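PDB 5M43: protein-tyrosine-phosphatase from Chaetomium thermophilum var. thermophilum DSM 1495, which probably dephosphorylates phosphotyrosine and perhaps phosphoserine and phosphothreonine in proteins, the present chain being the dual-specificity phosphatase domain of the ribosome-assembly factor Yvh1. Local coordinates for residues R5-D10 / L143-E148; L35-H40 / V99-A104; D61-D66 / P155-M160; I133-A138 / Q162-W167. One frame throughout, in Å; residues are numbered along the deposited sequence.

Contact 1 (R5-D10 / L143-E148); sequences RIKGDD and LEWVRE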
# COMPACT_ATOMS: atom_id res chain seq x y z
N ARG A 5 -8.59 2.63 7.27
CA ARG A 5 -7.57 1.79 7.92
C ARG A 5 -7.71 0.35 7.46
O ARG A 5 -8.80 -0.26 7.57
CB ARG A 5 -7.77 1.90 9.43
CG ARG A 5 -6.60 1.19 10.21
CD ARG A 5 -6.98 1.05 11.71
NE ARG A 5 -5.90 0.42 12.50
CZ ARG A 5 -5.71 -0.88 12.53
NH1 ARG A 5 -6.56 -1.67 11.86
NH2 ARG A 5 -4.75 -1.40 13.37
N ILE A 6 -6.58 -0.25 7.02
CA ILE A 6 -6.61 -1.65 6.61
C ILE A 6 -6.86 -2.56 7.82
O ILE A 6 -6.27 -2.39 8.90
CB ILE A 6 -5.25 -1.97 5.94
CG1 ILE A 6 -5.01 -1.05 4.69
CG2 ILE A 6 -5.21 -3.47 5.57
CD1 ILE A 6 -6.15 -1.20 3.59
N LYS A 7 -7.71 -3.58 7.64
CA LYS A 7 -8.01 -4.55 8.70
C LYS A 7 -6.74 -5.24 9.19
O LYS A 7 -5.85 -5.57 8.38
CB LYS A 7 -9.01 -5.58 8.15
CG LYS A 7 -9.37 -6.70 9.10
CD LYS A 7 -10.31 -7.70 8.44
CE LYS A 7 -10.73 -8.75 9.49
NZ LYS A 7 -11.67 -9.72 8.90
N GLY A 8 -6.63 -5.36 10.51
CA GLY A 8 -5.48 -6.06 11.05
C GLY A 8 -4.72 -5.23 12.05
O GLY A 8 -5.20 -4.23 12.57
N ASP A 9 -3.51 -5.68 12.38
CA ASP A 9 -2.80 -5.05 13.48
C ASP A 9 -1.91 -3.89 13.05
O ASP A 9 -1.28 -3.28 13.91
CB ASP A 9 -1.96 -6.11 14.20
CG ASP A 9 -2.81 -7.16 14.83
OD1 ASP A 9 -3.93 -6.80 15.27
OD2 ASP A 9 -2.37 -8.33 14.93
N ASP A 10 -1.82 -3.57 11.78
CA ASP A 10 -0.91 -2.52 11.35
C ASP A 10 -1.66 -1.21 11.24
O ASP A 10 -2.77 -1.17 10.69
CB ASP A 10 -0.33 -2.84 9.94
CG ASP A 10 0.43 -4.17 9.91
OD1 ASP A 10 1.29 -4.39 10.80
OD2 ASP A 10 0.11 -4.99 9.04
N LEU A 143 -7.19 -8.93 -1.90
CA LEU A 143 -8.08 -7.86 -2.34
C LEU A 143 -9.36 -7.83 -1.51
O LEU A 143 -9.84 -6.75 -1.14
CB LEU A 143 -8.36 -8.01 -3.85
CG LEU A 143 -9.52 -7.15 -4.38
CD1 LEU A 143 -9.16 -5.69 -4.22
CD2 LEU A 143 -9.70 -7.42 -5.87
N GLU A 144 -9.96 -9.00 -1.24
CA GLU A 144 -11.19 -8.99 -0.44
C GLU A 144 -10.91 -8.54 0.99
O GLU A 144 -11.76 -7.88 1.63
CB GLU A 144 -11.83 -10.37 -0.42
CG GLU A 144 -12.29 -10.84 -1.76
CD GLU A 144 -13.25 -9.84 -2.35
OE1 GLU A 144 -14.17 -9.37 -1.62
OE2 GLU A 144 -13.07 -9.47 -3.51
N TRP A 145 -9.71 -8.83 1.49
CA TRP A 145 -9.32 -8.31 2.80
C TRP A 145 -9.31 -6.78 2.82
O TRP A 145 -9.87 -6.13 3.72
CB TRP A 145 -7.93 -8.88 3.16
CG TRP A 145 -7.43 -8.47 4.55
CD1 TRP A 145 -6.78 -7.32 4.90
CD2 TRP A 145 -7.55 -9.24 5.71
NE1 TRP A 145 -6.46 -7.35 6.26
CE2 TRP A 145 -6.94 -8.51 6.77
CE3 TRP A 145 -8.12 -10.48 5.98
CZ2 TRP A 145 -6.86 -9.00 8.10
CZ3 TRP A 145 -8.05 -10.98 7.33
CH2 TRP A 145 -7.42 -10.23 8.34
N VAL A 146 -8.69 -6.18 1.80
CA VAL A 146 -8.68 -4.73 1.69
C VAL A 146 -10.10 -4.20 1.59
O VAL A 146 -10.43 -3.19 2.21
CB VAL A 146 -7.84 -4.28 0.47
CG1 VAL A 146 -7.95 -2.78 0.26
CG2 VAL A 146 -6.34 -4.67 0.76
N ARG A 147 -10.95 -4.87 0.79
CA ARG A 147 -12.32 -4.40 0.54
C ARG A 147 -13.15 -4.38 1.84
O ARG A 147 -14.22 -3.70 1.88
CB ARG A 147 -13.01 -5.29 -0.48
CG ARG A 147 -12.60 -4.89 -1.89
CD ARG A 147 -13.05 -5.92 -2.90
NE ARG A 147 -12.87 -5.36 -4.24
CZ ARG A 147 -13.15 -6.01 -5.35
NH1 ARG A 147 -13.60 -7.28 -5.29
NH2 ARG A 147 -13.00 -5.40 -6.52
N GLU A 148 -12.71 -5.07 2.90
CA GLU A 148 -13.47 -5.00 4.13
C GLU A 148 -13.50 -3.59 4.72
O GLU A 148 -14.44 -3.26 5.47
CB GLU A 148 -12.93 -6.01 5.16
CG GLU A 148 -13.12 -7.43 4.68
CD GLU A 148 -12.86 -8.45 5.76
OE1 GLU A 148 -13.36 -8.27 6.88
OE2 GLU A 148 -12.17 -9.45 5.46
O HOH W 1 -8.94 -3.77 5.03

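Contact 2 (L35-H40 / V99-A104); sequences LSVIDH and VLVHCA. With NO3 (nitrate ion), chain B.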
# COMPACT_ATOMS: atom_id res chain seq x y z
N LEU A 35 3.11 7.12 1.33
CA LEU A 35 3.55 6.56 0.04
C LEU A 35 2.53 6.97 -1.00
O LEU A 35 1.36 6.55 -0.94
CB LEU A 35 3.64 5.03 0.17
CG LEU A 35 3.92 4.32 -1.16
CD1 LEU A 35 5.27 4.76 -1.75
CD2 LEU A 35 3.89 2.80 -0.98
N SER A 36 2.96 7.79 -1.96
CA SER A 36 2.14 8.18 -3.11
C SER A 36 2.45 7.23 -4.25
O SER A 36 3.52 7.30 -4.87
CB SER A 36 2.40 9.63 -3.52
OG SER A 36 2.30 10.52 -2.40
N VAL A 37 1.48 6.37 -4.59
CA VAL A 37 1.66 5.51 -5.76
C VAL A 37 1.07 6.30 -6.92
O VAL A 37 0.03 5.93 -7.47
CB VAL A 37 0.97 4.15 -5.58
CG1 VAL A 37 1.40 3.16 -6.65
CG2 VAL A 37 1.34 3.52 -4.16
N ILE A 38 1.64 7.49 -7.13
CA ILE A 38 1.25 8.44 -8.14
C ILE A 38 2.22 9.58 -7.99
O ILE A 38 2.77 9.75 -6.96
CB ILE A 38 -0.21 8.90 -7.89
CG1 ILE A 38 -0.70 9.85 -8.97
CG2 ILE A 38 -0.36 9.57 -6.55
CD1 ILE A 38 -2.17 10.09 -8.85
N ASP A 39 2.43 10.35 -9.04
CA ASP A 39 3.26 11.51 -8.86
C ASP A 39 2.56 12.45 -7.90
O ASP A 39 1.38 12.76 -8.10
CB ASP A 39 3.50 12.20 -10.20
CG ASP A 39 4.43 13.39 -10.08
OD1 ASP A 39 4.07 14.48 -10.63
OD2 ASP A 39 5.52 13.23 -9.50
N HIS A 40 3.27 12.93 -6.89
CA HIS A 40 2.66 13.73 -5.84
C HIS A 40 3.76 14.48 -5.12
O HIS A 40 4.86 13.94 -4.93
CB HIS A 40 1.93 12.80 -4.85
CG HIS A 40 1.08 13.51 -3.84
ND1 HIS A 40 -0.18 13.96 -4.13
CD2 HIS A 40 1.29 13.79 -2.52
CE1 HIS A 40 -0.72 14.49 -3.04
NE2 HIS A 40 0.15 14.42 -2.06
N VAL A 99 1.35 4.67 8.47
CA VAL A 99 1.60 4.79 7.05
C VAL A 99 0.31 4.95 6.26
O VAL A 99 -0.61 4.11 6.37
CB VAL A 99 2.32 3.56 6.49
CG1 VAL A 99 2.56 3.70 4.95
CG2 VAL A 99 3.66 3.33 7.22
N LEU A 100 0.24 6.01 5.44
CA LEU A 100 -0.82 6.19 4.44
C LEU A 100 -0.24 5.82 3.09
O LEU A 100 0.81 6.34 2.73
CB LEU A 100 -1.32 7.63 4.39
CG LEU A 100 -2.18 7.98 3.16
CD1 LEU A 100 -3.53 7.19 3.21
CD2 LEU A 100 -2.44 9.52 3.18
N VAL A 101 -0.97 4.99 2.33
CA VAL A 101 -0.65 4.72 0.94
C VAL A 101 -1.80 5.32 0.15
O VAL A 101 -2.97 4.96 0.37
CB VAL A 101 -0.50 3.22 0.65
CG1 VAL A 101 -0.10 2.98 -0.88
CG2 VAL A 101 0.56 2.56 1.58
N HIS A 102 -1.50 6.23 -0.78
CA HIS A 102 -2.62 6.79 -1.55
C HIS A 102 -2.30 6.83 -3.04
O HIS A 102 -1.15 6.75 -3.47
CB HIS A 102 -2.98 8.26 -1.10
CG HIS A 102 -2.06 9.28 -1.71
ND1 HIS A 102 -2.35 9.94 -2.89
CD2 HIS A 102 -0.84 9.74 -1.30
CE1 HIS A 102 -1.35 10.74 -3.18
NE2 HIS A 102 -0.44 10.66 -2.23
N CYS A 103 -3.35 7.07 -3.84
CA CYS A 103 -3.14 7.32 -5.28
C CYS A 103 -4.16 8.38 -5.69
O CYS A 103 -4.38 9.32 -4.92
CB CYS A 103 -3.28 6.03 -6.12
SG CYS A 103 -4.80 5.06 -5.89
N ALA A 104 -4.82 8.21 -6.83
CA ALA A 104 -5.86 9.22 -7.14
C ALA A 104 -7.19 8.84 -6.51
O ALA A 104 -7.80 9.65 -5.80
CB ALA A 104 -6.00 9.41 -8.66
N NO3 B . -6.21 4.91 -8.74
O1 NO3 B . -7.12 4.35 -8.08
O2 NO3 B . -6.16 6.16 -8.83
O3 NO3 B . -5.25 4.20 -9.16

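Contact 3 (D61-D66 / P155-M160); sequences DMEDQD and PNDGFM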
# COMPACT_ATOMS: atom_id res chain seq x y z
N ASP A 61 -2.57 4.66 -13.76
CA ASP A 61 -3.45 3.52 -13.49
C ASP A 61 -3.89 2.94 -14.82
O ASP A 61 -5.03 3.13 -15.30
CB ASP A 61 -4.67 3.97 -12.68
CG ASP A 61 -5.58 2.82 -12.41
OD1 ASP A 61 -5.05 1.68 -12.33
OD2 ASP A 61 -6.78 3.02 -12.22
N MET A 62 -2.97 2.21 -15.44
CA MET A 62 -3.22 1.60 -16.74
C MET A 62 -2.62 0.21 -16.72
O MET A 62 -1.64 -0.03 -16.03
CB MET A 62 -2.61 2.40 -17.88
CG MET A 62 -3.40 3.69 -18.04
SD MET A 62 -2.88 4.45 -19.53
CE MET A 62 -1.36 5.18 -18.98
N GLU A 63 -3.24 -0.69 -17.50
CA GLU A 63 -2.86 -2.11 -17.46
C GLU A 63 -1.45 -2.39 -17.98
O GLU A 63 -0.88 -3.42 -17.63
CB GLU A 63 -3.87 -2.94 -18.26
CG GLU A 63 -5.27 -2.95 -17.67
CD GLU A 63 -6.31 -3.58 -18.59
OE1 GLU A 63 -5.93 -4.50 -19.38
OE2 GLU A 63 -7.50 -3.17 -18.51
N ASP A 64 -0.88 -1.48 -18.76
CA ASP A 64 0.46 -1.58 -19.33
C ASP A 64 1.53 -0.95 -18.46
O ASP A 64 2.67 -0.79 -18.92
CB ASP A 64 0.44 -0.82 -20.65
CG ASP A 64 -0.11 0.59 -20.42
OD1 ASP A 64 -1.35 0.74 -20.46
OD2 ASP A 64 0.66 1.52 -20.08
N GLN A 65 1.19 -0.51 -17.25
CA GLN A 65 2.16 0.18 -16.45
C GLN A 65 2.83 -0.90 -15.63
O GLN A 65 2.15 -1.77 -15.08
CB GLN A 65 1.46 1.19 -15.55
CG GLN A 65 0.87 2.35 -16.41
CD GLN A 65 1.95 3.32 -16.74
OE1 GLN A 65 2.50 3.99 -15.85
NE2 GLN A 65 2.29 3.40 -18.02
N ASP A 66 4.14 -0.77 -15.45
CA ASP A 66 4.92 -1.75 -14.66
C ASP A 66 4.94 -1.28 -13.22
O ASP A 66 5.56 -0.28 -12.89
CB ASP A 66 6.33 -1.82 -15.23
CG ASP A 66 7.20 -2.85 -14.57
OD1 ASP A 66 6.82 -3.44 -13.55
OD2 ASP A 66 8.33 -3.02 -15.12
N PRO A 155 -7.80 -3.14 -8.17
CA PRO A 155 -6.71 -2.89 -9.13
C PRO A 155 -7.09 -3.26 -10.54
O PRO A 155 -7.83 -4.23 -10.81
CB PRO A 155 -5.55 -3.78 -8.63
CG PRO A 155 -5.91 -4.03 -7.09
CD PRO A 155 -7.43 -4.09 -7.12
N ASN A 156 -6.50 -2.53 -11.47
CA ASN A 156 -6.75 -2.81 -12.87
C ASN A 156 -6.18 -4.20 -13.23
O ASN A 156 -5.39 -4.76 -12.49
CB ASN A 156 -6.20 -1.66 -13.74
CG ASN A 156 -4.69 -1.69 -13.96
OD1 ASN A 156 -4.11 -2.70 -14.35
ND2 ASN A 156 -4.06 -0.55 -13.76
N ASP A 157 -6.61 -4.74 -14.39
CA ASP A 157 -6.32 -6.14 -14.76
C ASP A 157 -4.82 -6.41 -14.86
O ASP A 157 -4.36 -7.49 -14.48
CB ASP A 157 -6.93 -6.51 -16.13
CG ASP A 157 -8.45 -6.64 -16.13
OD1 ASP A 157 -9.05 -6.41 -15.10
OD2 ASP A 157 -9.04 -6.91 -17.23
N GLY A 158 -4.05 -5.42 -15.31
CA GLY A 158 -2.60 -5.59 -15.41
C GLY A 158 -1.94 -5.63 -14.04
O GLY A 158 -0.99 -6.42 -13.81
N PHE A 159 -2.37 -4.75 -13.15
CA PHE A 159 -1.87 -4.81 -11.79
C PHE A 159 -2.22 -6.14 -11.13
O PHE A 159 -1.41 -6.68 -10.35
CB PHE A 159 -2.46 -3.66 -10.97
CG PHE A 159 -1.95 -2.30 -11.38
CD1 PHE A 159 -0.86 -2.17 -12.26
CD2 PHE A 159 -2.52 -1.15 -10.84
CE1 PHE A 159 -0.40 -0.92 -12.65
CE2 PHE A 159 -2.08 0.10 -11.19
CZ PHE A 159 -1.04 0.25 -12.10
N MET A 160 -3.44 -6.66 -11.38
CA MET A 160 -3.79 -7.96 -10.80
C MET A 160 -2.83 -9.04 -11.29
O MET A 160 -2.36 -9.85 -10.49
CB MET A 160 -5.24 -8.34 -11.14
CG MET A 160 -6.23 -7.39 -10.45
SD MET A 160 -6.31 -7.52 -8.66
CE MET A 160 -7.19 -9.05 -8.53
O HOH W 2 -8.44 -3.20 -16.02

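Contact 4 (I133-A138 / Q162-W167); sequences ISAKEA and QLEMWW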
# COMPACT_ATOMS: atom_id res chain seq x y z
N ILE A 133 -3.39 -23.76 -3.68
CA ILE A 133 -3.53 -22.31 -3.60
C ILE A 133 -2.88 -21.75 -4.86
O ILE A 133 -1.70 -22.00 -5.13
CB ILE A 133 -2.86 -21.74 -2.34
CG1 ILE A 133 -3.22 -20.26 -2.20
CG2 ILE A 133 -1.32 -21.92 -2.33
CD1 ILE A 133 -4.66 -20.08 -2.12
N SER A 134 -3.65 -21.06 -5.68
CA SER A 134 -3.11 -20.41 -6.86
C SER A 134 -2.74 -18.96 -6.54
O SER A 134 -3.24 -18.38 -5.57
CB SER A 134 -4.12 -20.44 -8.01
OG SER A 134 -5.26 -19.66 -7.67
N ALA A 135 -1.85 -18.38 -7.35
CA ALA A 135 -1.58 -16.96 -7.17
C ALA A 135 -2.84 -16.12 -7.32
O ALA A 135 -3.04 -15.15 -6.59
CB ALA A 135 -0.52 -16.50 -8.17
N LYS A 136 -3.67 -16.44 -8.31
CA LYS A 136 -4.90 -15.70 -8.51
C LYS A 136 -5.76 -15.75 -7.26
O LYS A 136 -6.30 -14.72 -6.80
CB LYS A 136 -5.65 -16.28 -9.72
CG LYS A 136 -6.91 -15.49 -10.01
CD LYS A 136 -7.74 -16.20 -11.06
CE LYS A 136 -7.60 -15.51 -12.41
NZ LYS A 136 -8.81 -14.59 -12.55
N GLU A 137 -5.84 -16.93 -6.62
CA GLU A 137 -6.66 -17.02 -5.41
C GLU A 137 -6.03 -16.25 -4.25
O GLU A 137 -6.73 -15.56 -3.51
CB GLU A 137 -6.91 -18.48 -5.01
CG GLU A 137 -7.31 -18.59 -3.52
CD GLU A 137 -8.16 -19.82 -3.17
OE1 GLU A 137 -8.25 -20.76 -4.01
OE2 GLU A 137 -8.65 -19.88 -2.01
N ALA A 138 -4.70 -16.30 -4.12
CA ALA A 138 -4.07 -15.57 -3.01
C ALA A 138 -4.29 -14.07 -3.16
O ALA A 138 -4.64 -13.37 -2.20
CB ALA A 138 -2.57 -15.93 -2.97
N GLN A 162 0.25 -8.61 -12.28
CA GLN A 162 1.57 -8.41 -11.70
C GLN A 162 1.61 -8.82 -10.24
O GLN A 162 2.66 -9.23 -9.77
CB GLN A 162 2.00 -6.95 -11.86
CG GLN A 162 2.13 -6.58 -13.36
CD GLN A 162 2.40 -5.13 -13.65
OE1 GLN A 162 1.64 -4.49 -14.41
NE2 GLN A 162 3.52 -4.64 -13.22
N LEU A 163 0.51 -8.65 -9.52
CA LEU A 163 0.46 -9.16 -8.14
C LEU A 163 0.56 -10.67 -8.11
O LEU A 163 1.14 -11.24 -7.18
CB LEU A 163 -0.83 -8.70 -7.45
CG LEU A 163 -0.80 -7.21 -7.11
CD1 LEU A 163 -2.24 -6.80 -6.69
CD2 LEU A 163 0.18 -6.89 -5.97
N GLU A 164 -0.01 -11.35 -9.12
CA GLU A 164 0.16 -12.79 -9.19
C GLU A 164 1.61 -13.13 -9.46
O GLU A 164 2.16 -14.06 -8.85
CB GLU A 164 -0.75 -13.40 -10.28
CG GLU A 164 -2.26 -13.36 -9.93
CD GLU A 164 -3.14 -13.65 -11.16
OE1 GLU A 164 -4.35 -13.35 -11.07
OE2 GLU A 164 -2.62 -14.13 -12.17
N MET A 165 2.27 -12.35 -10.34
CA MET A 165 3.72 -12.54 -10.53
C MET A 165 4.48 -12.35 -9.22
O MET A 165 5.37 -13.14 -8.88
CB MET A 165 4.27 -11.56 -11.57
CG MET A 165 3.48 -11.48 -12.82
SD MET A 165 4.32 -10.53 -14.10
CE MET A 165 4.11 -8.85 -13.94
N TRP A 166 4.17 -11.27 -8.50
CA TRP A 166 4.80 -10.99 -7.20
C TRP A 166 4.71 -12.19 -6.25
O TRP A 166 5.73 -12.65 -5.69
CB TRP A 166 4.08 -9.77 -6.63
CG TRP A 166 4.53 -9.31 -5.24
CD1 TRP A 166 3.75 -9.22 -4.11
CD2 TRP A 166 5.84 -8.85 -4.88
NE1 TRP A 166 4.51 -8.75 -3.06
CE2 TRP A 166 5.78 -8.48 -3.51
CE3 TRP A 166 7.04 -8.69 -5.59
CZ2 TRP A 166 6.86 -7.97 -2.83
CZ3 TRP A 166 8.13 -8.18 -4.93
CH2 TRP A 166 8.02 -7.82 -3.54
N TRP A 167 3.52 -12.75 -6.11
CA TRP A 167 3.32 -13.95 -5.28
C TRP A 167 4.15 -15.12 -5.77
O TRP A 167 4.84 -15.81 -5.00
CB TRP A 167 1.84 -14.34 -5.31
CG TRP A 167 1.46 -15.57 -4.50
CD1 TRP A 167 1.22 -16.82 -4.97
CD2 TRP A 167 1.21 -15.62 -3.08
NE1 TRP A 167 0.85 -17.66 -3.95
CE2 TRP A 167 0.82 -16.94 -2.78
CE3 TRP A 167 1.31 -14.69 -2.05
CZ2 TRP A 167 0.53 -17.36 -1.46
CZ3 TRP A 167 0.97 -15.08 -0.76
CH2 TRP A 167 0.63 -16.42 -0.48

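Contact 1 (R5-D10 / L143-E148)
K7 O accepts the indole N-H of W145, with NE1 2.8 Å away. The oxygen lies close to the indole plane, at the ring edge. The donor stands well above the carbonyl plane, and the bond is bent, 147° at the hydrogen. The side chain of K7 covers one face of the indole. Its CG is anti to the backbone N (chi1 177°), and the extended chain crosses the indole at about a right angle. K7 CD sits over the six-membered ring, 3.8 Å from its centroid, in a CH-pi contact. K7 NZ adds an off-centre cation-pi contact and a salt bridge to E148 OE1 at 3.0 Å. E148 has two conformers, so that ion pair is less certain.

In the phosphatase fold this joins the loop between strands 4-5 and 12-15, at one edge of the sheet, to helix 135-147. An alanine in place of W145 would probably leave K7 O without this donor and the lysine chain without its flat support. I6 CD1 meets V146 CG1 at 4.1 Å, and I6 also packs on I114 and V146 on L118, both of helix 109-121. A water accepts from K7 N and donates to W145 O, 2.9 Å from each. From the end of strand 4-5, R5 NH1 and NH2 both donate end-on to G8 O, in the guanidinium plane, and NH2 also pairs with E11.

Contact 2 (L35-H40 / V99-A104)
H102 and H40 meet through different first torsions. H102 CG lies between the backbone N and the carbonyl carbon (chi1 80°), while H40 CG is anti to its backbone N (chi1 -171°). The edge of H102 points at the face of H40, a T-shaped pair with centroids 4.4 Å apart. H102 NE2 lies over the centre of the H40 ring. The same NE2 shares a hydrogen bond with S36 OG at 2.7 Å, and S36 OG also bonds H54. H102 ND1 donates to C103 O at 2.9 Å. An alanine at H40 would probably open a gap beside NE2 and leave the imidazole edge without its aromatic cover.

The backbones are parallel neighbours in the central sheet, bonded from L35 N to L100 O, H102 N to L35 O and V37 N to H102 O. V37 CG2 and V101 CG1 touch at 3.6 Å.

H102 and C103 begin the sequence HCAMGKSR, which fits the HCX5R signature of tyrosine phosphatases. C103 SG is 3.2 Å from the nitrate N, and R109 NE also binds the ion. The nitrate thus probably marks the phosphate pocket. With both ring nitrogens hydrogen-bonded, H102 would probably keep its imidazole fixed.

Contact 3 (D61-D66 / P155-M160)
N156 reaches D61 across the contact with its amide. Its CG lies between the backbone N and the carbonyl carbon (chi1 78°). N156 ND2 donates to D61 OD1 at 2.8 Å, on the anti side and tilted from the carboxylate plane. D61 OD1 also bonds S108 OG, and the D61 side chain is about 4 Å from the nitrate of the probable active-site pocket. The same ND2 lies 3.2 Å above the plane of the F159 ring, over its centre. The other end of the amide caps the helix: N156 OD1 accepts from F159 N at 2.9 Å and weakly from G158 N.

E63 has CG anti to its carbonyl carbon (chi1 -66°) and an extended chain beyond. It runs beside D157, pointing the same way. E63 OE2 and D157 OD2, 4.2 Å apart, would probably repel each other. G158 CA makes a C-H...O contact to E63 O at 3.5 Å, where a side chain would clash.

Q65 O meets the edge of the F159 ring near CE1. M62 to Q65 form a type I turn in the loop between strand 53-56 and helix 71-83. It rests on the start of helix 157-168, while F159 also packs on R109 and T112 of helix 109-121.

Contact 4 (I133-A138 / Q162-W167)
Helices 135-147 and 157-168 of the phosphatase domain meet at the surface, where A135 and A138 of the first face E164 and W167 of the second. The nearest CA atoms are those of A135 and E164, 4.9 Å apart. The small methyl of A135 probably allows this closeness. A135 CB touches E164 CB at 3.8 Å and lies 3.7 Å from E164 O. It also meets W167 CD1 at 3.7 Å, on the five-membered ring.

One helical turn on, A138 CB sits over the face of the same indole. It is 3.7 Å from the centroid of the six-membered ring and only 16° off the ring normal, a CH-pi contact. W167 CG is anti to the backbone N (chi1 180°), and the indole beyond it reaches helix 135-147. L119 of helix 109-121 also packs on W167.

E164 extends along the first turn of the other helix. Its OE1 lies 3.5 Å from K136 CB, and the two side chains run side by side in the same direction. K136 bends further out, so that NZ is 4.9 Å from E164 OE1, too far for a salt bridge.

The helix start is capped locally by S134, whose OG accepts from E137 N at 3.0 Å. The two segments are therefore joined by van der Waals and CH-pi contacts. The charges of K136 and E164 would probably add only a weak attraction.

In the fold
From the N terminus, contact 1 opens first, at 5-10, and closes at 143-148. Contact 2 opens at 35-40 and closes at 99-104, so it lies within the span of contact 1. Contact 3 runs from 61-66 to 155-160 and crosses both. Contact 4, from 133-138 to 162-167, crosses contacts 1 and 3 but follows contact 2 in series. Contact 2 pairs two strands inside the sheet. Contacts 1 and 3 tie loops to helices, and contact 4 joins two helices. Helix 135-147 serves contacts 1 and 4, and helix 157-168 serves contacts 3 and 4. L143 packs on P155 and M160, bringing contacts 1 and 3 into touch. Q162 against Q65 and D66 links 3 and 4.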